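Local coordinates for protein DynE7 (Micromonospora chersina, PDB 2XEM) that probably hydrolyses a thioester-bound polyene intermediate in dynemicin biosynthesis, as a hot-dog fold thioesterase of the enediyne polyketide pathway, at residues D70-G75 against L112-Q117; E82-L87 against D100-A105. One frame throughout, in Å; residues are numbered along the deposited sequence. Where two conformers were deposited one is given.

Interaction 1 of 2, residues D70-G75 against L112-Q117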
ATOM      1  N   ASP D  70      -2.057 -17.121  -9.042  1.00 19.28           N
ATOM      2  CA  ASP D  70      -2.838 -18.254  -8.527  1.00 18.45           C
ATOM      3  C   ASP D  70      -2.439 -18.464  -7.077  1.00 20.80           C
ATOM      4  O   ASP D  70      -1.243 -18.549  -6.793  1.00 21.12           O
ATOM      5  CB  ASP D  70      -2.525 -19.527  -9.334  1.00 19.62           C
ATOM      6  CG  ASP D  70      -3.084 -19.469 -10.737  1.00 24.75           C
ATOM      7  OD1 ASP D  70      -4.313 -19.593 -10.890  1.00 26.21           O
ATOM      8  OD2 ASP D  70      -2.294 -19.303 -11.683  1.00 25.40           O
ATOM      9  N   PHE D  71      -3.401 -18.563  -6.176  1.00 17.38           N
ATOM     10  CA  PHE D  71      -3.130 -18.634  -4.722  1.00 18.32           C
ATOM     11  C   PHE D  71      -3.436 -20.038  -4.197  1.00 22.57           C
ATOM     12  O   PHE D  71      -4.494 -20.589  -4.516  1.00 22.62           O
ATOM     13  CB  PHE D  71      -3.954 -17.568  -3.956  1.00 19.22           C
ATOM     14  CG  PHE D  71      -3.760 -16.169  -4.511  1.00 20.04           C
ATOM     15  CD1 PHE D  71      -2.702 -15.372  -4.076  1.00 21.46           C
ATOM     16  CD2 PHE D  71      -4.609 -15.666  -5.502  1.00 22.04           C
ATOM     17  CE1 PHE D  71      -2.509 -14.086  -4.591  1.00 21.15           C
ATOM     18  CE2 PHE D  71      -4.420 -14.372  -6.018  1.00 24.82           C
ATOM     19  CZ  PHE D  71      -3.371 -13.586  -5.547  1.00 21.80           C
ATOM     20  N   TYR D  72      -2.501 -20.627  -3.430  1.00 18.75           N
ATOM     21  CA  TYR D  72      -2.618 -22.030  -2.997  1.00 20.45           C
ATOM     22  C   TYR D  72      -2.695 -22.191  -1.478  1.00 25.18           C
ATOM     23  O   TYR D  72      -3.447 -23.020  -0.991  1.00 26.25           O
ATOM     24  CB  TYR D  72      -1.482 -22.907  -3.575  1.00 21.53           C
ATOM     25  CG  TYR D  72      -1.308 -22.800  -5.079  1.00 24.27           C
ATOM     26  CD1 TYR D  72      -2.380 -23.015  -5.949  1.00 27.70           C
ATOM     27  CD2 TYR D  72      -0.070 -22.510  -5.635  1.00 25.04           C
ATOM     28  CE1 TYR D  72      -2.218 -22.919  -7.342  1.00 30.12           C
ATOM     29  CE2 TYR D  72       0.103 -22.421  -7.017  1.00 25.79           C
ATOM     30  CZ  TYR D  72      -0.969 -22.620  -7.867  1.00 33.46           C
ATOM     31  OH  TYR D  72      -0.764 -22.536  -9.221  1.00 35.45           O
ATOM     32  N   ALA D  73      -1.896 -21.439  -0.744  1.00 21.50           N
ATOM     33  CA  ALA D  73      -1.846 -21.515   0.714  1.00 21.99           C
ATOM     34  C   ALA D  73      -1.638 -20.116   1.272  1.00 24.75           C
ATOM     35  O   ALA D  73      -0.959 -19.308   0.641  1.00 23.28           O
ATOM     36  CB  ALA D  73      -0.712 -22.444   1.151  1.00 22.47           C
ATOM     37  N   GLU D  74      -2.188 -19.851   2.449  1.00 22.46           N
ATOM     38  CA  GLU D  74      -2.113 -18.538   3.093  0.50 21.74           C
ATOM     39  C   GLU D  74      -0.697 -18.175   3.586  1.00 27.26           C
ATOM     40  O   GLU D  74       0.021 -19.029   4.118  1.00 27.60           O
ATOM     41  CB  GLU D  74      -3.143 -18.457   4.227  0.50 23.14           C
ATOM     42  CG  GLU D  74      -4.562 -18.320   3.691  0.50 31.25           C
ATOM     43  CD  GLU D  74      -5.696 -18.590   4.657  0.50 50.43           C
ATOM     44  OE1 GLU D  74      -6.692 -19.217   4.229  0.50 55.09           O
ATOM     45  OE2 GLU D  74      -5.606 -18.154   5.827  0.50 31.45           O
ATOM     46  N   GLY D  75      -0.313 -16.920   3.361  1.00 23.25           N
ATOM     47  CA  GLY D  75       0.867 -16.320   3.976  1.00 23.38           C
ATOM     48  C   GLY D  75       0.473 -15.604   5.264  1.00 28.13           C
ATOM     49  O   GLY D  75      -0.688 -15.221   5.439  1.00 27.81           O
ATOM     50  N   LEU D 112       3.130 -20.932  -1.772  1.00 20.97           N
ATOM     51  CA  LEU D 112       1.973 -20.103  -1.402  1.00 19.78           C
ATOM     52  C   LEU D 112       1.132 -19.776  -2.595  1.00 22.11           C
ATOM     53  O   LEU D 112      -0.088 -19.728  -2.495  1.00 21.10           O
ATOM     54  CB  LEU D 112       2.428 -18.791  -0.726  1.00 18.52           C
ATOM     55  CG  LEU D 112       3.190 -18.924   0.621  1.00 21.21           C
ATOM     56  CD1 LEU D 112       3.466 -17.549   1.232  1.00 18.34           C
ATOM     57  CD2 LEU D 112       2.442 -19.793   1.616  1.00 26.15           C
ATOM     58  N   ALA D 113       1.789 -19.566  -3.741  1.00 18.32           N
ATOM     59  CA  ALA D 113       1.200 -18.934  -4.907  1.00 16.15           C
ATOM     60  C   ALA D 113       2.130 -19.067  -6.081  1.00 21.55           C
ATOM     61  O   ALA D 113       3.327 -19.359  -5.915  1.00 18.97           O
ATOM     62  CB  ALA D 113       0.955 -17.448  -4.630  1.00 15.77           C
ATOM     63  N   GLN D 114       1.574 -18.877  -7.291  1.00 18.29           N
ATOM     64  CA  GLN D 114       2.382 -18.682  -8.495  1.00 17.41           C
ATOM     65  C   GLN D 114       1.855 -17.456  -9.225  1.00 21.53           C
ATOM     66  O   GLN D 114       0.726 -17.026  -8.983  1.00 18.89           O
ATOM     67  CB  GLN D 114       2.381 -19.923  -9.401  1.00 18.29           C
ATOM     68  CG  GLN D 114       3.177 -21.107  -8.807  1.00 15.77           C
ATOM     69  CD  GLN D 114       3.049 -22.339  -9.637  1.00 28.81           C
ATOM     70  OE1 GLN D 114       1.955 -22.796  -9.942  1.00 26.08           O
ATOM     71  NE2 GLN D 114       4.176 -22.916 -10.020  1.00 23.75           N
ATOM     72  N   GLY D 115       2.689 -16.878 -10.075  1.00 17.55           N
ATOM     73  CA  GLY D 115       2.279 -15.711 -10.834  1.00 15.78           C
ATOM     74  C   GLY D 115       2.968 -15.579 -12.161  1.00 18.33           C
ATOM     75  O   GLY D 115       3.908 -16.323 -12.473  1.00 18.58           O
ATOM     76  N   ARG D 116       2.496 -14.607 -12.952  1.00 15.53           N
ATOM     77  CA  ARG D 116       3.070 -14.300 -14.256  1.00 17.32           C
ATOM     78  C   ARG D 116       2.859 -12.834 -14.507  1.00 20.58           C
ATOM     79  O   ARG D 116       1.866 -12.270 -14.046  1.00 20.60           O
ATOM     80  CB  ARG D 116       2.353 -15.064 -15.403  1.00 18.14           C
ATOM     81  CG  ARG D 116       2.520 -16.552 -15.433  1.00 26.25           C
ATOM     82  CD  ARG D 116       1.875 -17.155 -16.701  1.00 22.65           C
ATOM     83  NE  ARG D 116       0.487 -16.702 -16.953  1.00 28.83           N
ATOM     84  CZ  ARG D 116      -0.607 -17.278 -16.465  1.00 38.80           C
ATOM     85  NH1 ARG D 116      -0.513 -18.319 -15.644  1.00 30.91           N
ATOM     86  NH2 ARG D 116      -1.805 -16.828 -16.802  1.00 29.25           N
ATOM     87  N   GLN D 117       3.723 -12.249 -15.334  1.00 16.23           N
ATOM     88  CA  GLN D 117       3.584 -10.855 -15.737  1.00 17.64           C
ATOM     89  C   GLN D 117       4.237 -10.679 -17.094  1.00 21.71           C
ATOM     90  O   GLN D 117       5.286 -11.288 -17.345  1.00 19.90           O
ATOM     91  CB  GLN D 117       4.328  -9.998 -14.708  1.00 19.43           C
ATOM     92  CG  GLN D 117       4.166  -8.540 -14.842  1.00 38.24           C
ATOM     93  CD  GLN D 117       5.042  -7.931 -13.805  1.00 45.24           C
ATOM     94  OE1 GLN D 117       6.234  -7.719 -14.022  1.00 36.72           O
ATOM     95  NE2 GLN D 117       4.503  -7.775 -12.620  1.00 30.90           N
TER
HETATM   96  O   HOH W   1      -2.432 -19.929 -14.188  1.00 28.46           O

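Interaction 2 of 2, residues E82-L87 against D100-A105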
ATOM      1  N   GLU D  82      10.296 -16.506  -0.506  1.00 19.78           N
ATOM      2  CA  GLU D  82      11.144 -16.346  -1.679  1.00 19.02           C
ATOM      3  C   GLU D  82      10.263 -16.156  -2.905  1.00 21.71           C
ATOM      4  O   GLU D  82       9.428 -17.008  -3.207  1.00 21.46           O
ATOM      5  CB  GLU D  82      12.036 -17.543  -1.858  1.00 20.50           C
ATOM      6  CG  GLU D  82      13.132 -17.597  -0.836  1.00 24.41           C
ATOM      7  CD  GLU D  82      14.118 -18.715  -1.092  1.00 39.47           C
ATOM      8  OE1 GLU D  82      13.923 -19.516  -2.038  1.00 26.24           O
ATOM      9  OE2 GLU D  82      15.089 -18.795  -0.314  1.00 28.74           O
ATOM     10  N   VAL D  83      10.402 -14.997  -3.549  1.00 17.00           N
ATOM     11  CA  VAL D  83       9.725 -14.703  -4.808  1.00 17.26           C
ATOM     12  C   VAL D  83      10.717 -15.124  -5.904  1.00 20.83           C
ATOM     13  O   VAL D  83      11.703 -14.439  -6.150  1.00 18.27           O
ATOM     14  CB  VAL D  83       9.275 -13.220  -4.914  1.00 20.33           C
ATOM     15  CG1 VAL D  83       8.487 -12.986  -6.215  1.00 20.10           C
ATOM     16  CG2 VAL D  83       8.429 -12.815  -3.693  1.00 19.50           C
ATOM     17  N   ARG D  84      10.484 -16.308  -6.484  1.00 19.72           N
ATOM     18  CA  ARG D  84      11.405 -16.920  -7.425  1.00 19.65           C
ATOM     19  C   ARG D  84      10.967 -16.615  -8.838  1.00 24.89           C
ATOM     20  O   ARG D  84       9.902 -17.051  -9.260  1.00 24.54           O
ATOM     21  CB  ARG D  84      11.487 -18.432  -7.173  1.00 20.48           C
ATOM     22  CG  ARG D  84      11.906 -18.761  -5.749  1.00 18.69           C
ATOM     23  CD  ARG D  84      11.888 -20.243  -5.559  1.00 20.71           C
ATOM     24  NE  ARG D  84      12.333 -20.626  -4.221  1.00 22.91           N
ATOM     25  CZ  ARG D  84      12.273 -21.864  -3.747  1.00 27.61           C
ATOM     26  NH1 ARG D  84      11.780 -22.847  -4.498  1.00 23.21           N
ATOM     27  NH2 ARG D  84      12.694 -22.131  -2.523  1.00 22.33           N
ATOM     28  N   MET D  85      11.782 -15.854  -9.569  1.00 23.00           N
ATOM     29  CA  MET D  85      11.450 -15.381 -10.904  1.00 23.16           C
ATOM     30  C   MET D  85      12.159 -16.166 -12.011  1.00 24.25           C
ATOM     31  O   MET D  85      13.355 -16.451 -11.923  1.00 22.82           O
ATOM     32  CB  MET D  85      11.760 -13.891 -11.031  1.00 26.17           C
ATOM     33  CG  MET D  85      11.211 -13.258 -12.292  1.00 32.58           C
ATOM     34  SD  MET D  85      11.558 -11.486 -12.334  1.00 40.63           S
ATOM     35  CE  MET D  85      13.389 -11.543 -12.620  1.00 37.63           C
ATOM     36  N   MET D  86      11.424 -16.464 -13.079  1.00 20.85           N
ATOM     37  CA  MET D  86      11.992 -17.054 -14.296  1.00 22.14           C
ATOM     38  C   MET D  86      11.524 -16.322 -15.534  1.00 24.61           C
ATOM     39  O   MET D  86      10.412 -15.796 -15.550  1.00 23.74           O
ATOM     40  CB  MET D  86      11.600 -18.531 -14.394  1.00 26.03           C
ATOM     41  CG  MET D  86      12.232 -19.352 -13.295  1.00 31.29           C
ATOM     42  SD  MET D  86      12.351 -21.076 -13.599  1.00 39.96           S
ATOM     43  CE  MET D  86      13.777 -21.111 -14.727  1.00 36.45           C
ATOM     44  N   LEU D  87      12.370 -16.291 -16.569  1.00 21.51           N
ATOM     45  CA  LEU D  87      11.974 -15.807 -17.882  1.00 22.67           C
ATOM     46  C   LEU D  87      11.150 -16.871 -18.610  1.00 27.80           C
ATOM     47  O   LEU D  87      11.624 -17.984 -18.826  1.00 26.81           O
ATOM     48  CB  LEU D  87      13.196 -15.386 -18.724  1.00 23.95           C
ATOM     49  CG  LEU D  87      12.941 -14.963 -20.173  1.00 28.52           C
ATOM     50  CD1 LEU D  87      12.278 -13.624 -20.215  1.00 29.06           C
ATOM     51  CD2 LEU D  87      14.243 -14.950 -20.986  1.00 30.81           C
ATOM     52  N   ASP D 100       7.256 -18.195  -8.684  1.00 17.27           N
ATOM     53  CA  ASP D 100       6.834 -19.063  -7.604  1.00 16.91           C
ATOM     54  C   ASP D 100       7.000 -18.280  -6.311  1.00 21.62           C
ATOM     55  O   ASP D 100       8.017 -17.614  -6.133  1.00 21.91           O
ATOM     56  CB  ASP D 100       7.703 -20.329  -7.534  1.00 19.22           C
ATOM     57  CG  ASP D 100       7.383 -21.425  -8.548  1.00 28.31           C
ATOM     58  OD1 ASP D 100       6.405 -21.270  -9.321  1.00 24.34           O
ATOM     59  OD2 ASP D 100       8.079 -22.452  -8.536  1.00 41.35           O
ATOM     60  N   TYR D 101       6.001 -18.342  -5.415  1.00 17.31           N
ATOM     61  CA  TYR D 101       6.118 -17.677  -4.109  1.00 17.72           C
ATOM     62  C   TYR D 101       6.211 -18.775  -3.080  1.00 21.07           C
ATOM     63  O   TYR D 101       5.223 -19.464  -2.819  1.00 21.91           O
ATOM     64  CB  TYR D 101       4.901 -16.809  -3.793  1.00 17.10           C
ATOM     65  CG  TYR D 101       4.566 -15.744  -4.810  1.00 16.42           C
ATOM     66  CD1 TYR D 101       4.804 -14.405  -4.539  1.00 16.92           C
ATOM     67  CD2 TYR D 101       3.905 -16.066  -6.001  1.00 16.45           C
ATOM     68  CE1 TYR D 101       4.396 -13.408  -5.420  1.00 21.78           C
ATOM     69  CE2 TYR D 101       3.517 -15.078  -6.903  1.00 15.77           C
ATOM     70  CZ  TYR D 101       3.741 -13.750  -6.595  1.00 22.85           C
ATOM     71  OH  TYR D 101       3.271 -12.765  -7.415  1.00 23.01           O
ATOM     72  N   VAL D 102       7.405 -18.956  -2.525  1.00 17.09           N
ATOM     73  CA  VAL D 102       7.684 -20.073  -1.632  1.00 17.98           C
ATOM     74  C   VAL D 102       7.979 -19.555  -0.224  1.00 23.10           C
ATOM     75  O   VAL D 102       8.952 -18.811  -0.037  1.00 23.07           O
ATOM     76  CB  VAL D 102       8.817 -20.980  -2.192  1.00 21.08           C
ATOM     77  CG1 VAL D 102       9.073 -22.179  -1.272  1.00 21.54           C
ATOM     78  CG2 VAL D 102       8.487 -21.454  -3.622  1.00 20.30           C
ATOM     79  N   ARG D 103       7.132 -19.923   0.761  1.00 18.93           N
ATOM     80  CA  ARG D 103       7.497 -19.689   2.159  1.00 19.40           C
ATOM     81  C   ARG D 103       8.624 -20.656   2.534  1.00 22.37           C
ATOM     82  O   ARG D 103       8.439 -21.868   2.419  1.00 20.83           O
ATOM     83  CB  ARG D 103       6.291 -19.845   3.121  1.00 18.81           C
ATOM     84  CG  ARG D 103       6.718 -19.760   4.598  1.00 21.17           C
ATOM     85  CD  ARG D 103       5.587 -19.787   5.594  1.00 25.33           C
ATOM     86  NE  ARG D 103       4.723 -20.952   5.437  1.00 32.20           N
ATOM     87  CZ  ARG D 103       3.408 -20.884   5.271  1.00 44.78           C
ATOM     88  NH1 ARG D 103       2.792 -19.703   5.254  1.00 22.46           N
ATOM     89  NH2 ARG D 103       2.696 -21.993   5.125  1.00 32.13           N
ATOM     90  N   VAL D 104       9.780 -20.115   2.961  1.00 18.35           N
ATOM     91  CA  VAL D 104      10.943 -20.901   3.393  1.00 20.59           C
ATOM     92  C   VAL D 104      11.121 -20.898   4.910  1.00 27.38           C
ATOM     93  O   VAL D 104      11.903 -21.677   5.428  1.00 27.99           O
ATOM     94  CB  VAL D 104      12.242 -20.509   2.648  1.00 23.91           C
ATOM     95  CG1 VAL D 104      12.115 -20.824   1.158  1.00 22.70           C
ATOM     96  CG2 VAL D 104      12.603 -19.035   2.882  1.00 22.45           C
ATOM     97  N   ALA D 105      10.421 -19.999   5.618  1.00 25.48           N
ATOM     98  CA  ALA D 105      10.425 -19.973   7.086  1.00 26.01           C
ATOM     99  C   ALA D 105       9.204 -19.194   7.583  1.00 28.65           C
ATOM    100  O   ALA D 105       8.759 -18.276   6.891  1.00 26.20           O
ATOM    101  CB  ALA D 105      11.722 -19.357   7.627  1.00 27.00           C
TER
HETATM  102  O   HOH W   2      10.425 -22.953  -7.089  1.00 40.16           O

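Interaction 1 of 2, residues D70-G75 against L112-Q117
Tyr72 and Gln114 meet through their polar ends: Tyr72 OH donates to Gln114 OE1 at 2.8 Å, in the plane of the amide and on a lone pair of the oxygen. The two side chains come together at a slant, ring and amide planes 59° apart, and Gln114 CG lies in the ring plane at its edge, 3.8 Å from Tyr72 CE2. Gln114 gets there with CG anti to the carbonyl carbon (chi1 -71°) and the chain extended beyond. Its NE2 is held by Asp100 OD1 of strand 94-105, so both ends of the amide are occupied and its flip state is fixed. An alanine in place of Gln114 would probably leave the Tyr72 hydroxyl and Asp100 OD1 without these mates and free the phenol ring to turn.

Residues 70-71 pair antiparallel with 113-114, Asp70 and Gln114 as a hydrogen-bonded pair with Asp70 N 2.8 Å from Gln114 O. Where 70-75 leaves the strand, Leu112 O takes two bonds from the same face of its plane, from Tyr72 N at 2.7 Å and Ala73 N at 3.0 Å. Leu112 then sends CD2 against Ala73 CB and CD1 to within 4.0 Å of Gly75 CA. On the face opposite Asp70 and Gln114, Phe71 CD1 rests 4.2 Å from Ala113 CB, and the Phe71 ring meets Tyr33 edge-to-face. Farther along 112-117, a water donates to Asp70 OD2 and accepts from Arg116 NH1, which lie 4.5 Å apart, beyond a salt bridge.

Asp70 also pairs with a strand of the second subunit, carrying the sheet across the interface. Leu112 and Ala113 stand together opposite the single Tyr101, a classic beta bulge in the curved antiparallel sheet of the hot-dog fold.

Interaction 2 of 2, residues E82-L87 against D100-A105
Glu82 OE1 is gripped by two nitrogens of one guanidinium, Arg84 NE and Arg84 NH2, each 2.9 Å away. This side-on salt bridge lies within a single strand of the beta hairpin 80-91/94-105, part of the hot-dog sheet. NE meets the oxygen nearly along its C-O axis, whereas NH2 approaches from above the carboxylate plane, 40° out of it. OE1 itself stays close to the guanidinium plane, so the two bonds fix how the guanidinium is turned.

The fixed group lies over Val102 of the partner strand. Val102 CG2 sits under one face of the guanidinium, toward its rim, and is 3.7 Å from Arg84 NH1. Arg84 reaches this position with CG anti to the carbonyl carbon (chi1 -57°) and a chain extended from there to NE. The carboxylate end of Glu82 is in turn packed against Val104, whose CG1 lies 3.7 Å from Glu82 CD; the two side chains cross at about a right angle. The salt bridge thus packs on apolar methyls, the guanidinium on Val102 and the carboxylate on Val104.

Four backbone bonds join the strands, two in the Glu82-Val102 pair and two in the Arg84-Asp100 pair, among them Glu82 N to Val102 O at 2.7 Å. Between them, the non-hydrogen-bonded pair Val83 and Tyr101 turns to the other face, the side chains side by side and pointing the same way, with Val83 CG2 4.0 Å from Tyr101 CD1. There Val83 touches Cys40 of helix 32-48, and Tyr101 OH bonds to Tyr33 O.

Asp100 OD1 is taken by Gln114 NE2, while a water in the guanidinium plane accepts from Arg84 NH1 at 2.9 Å and donates to Asp100 OD2.

How the interactions relate
Both interactions belong to one antiparallel sheet, in which strand 94-105 of interaction 2 lies beside strand 110-124 of interaction 1; interaction 2 is nested within the loop that interaction 1 closes. They touch directly, by a probable backbone bond from Leu112 N to Tyr101 O and by side-chain contacts. Each combines a more buried face toward helix 32-48 with a polar, partly exposed face. The centre of interaction 1 is about 13 Å from the centre of the chain, that of interaction 2 about 9 Å, and only the first reaches the second subunit. Its opposite charges meet through a water; those of the second form a direct salt bridge within one strand, packed on valines.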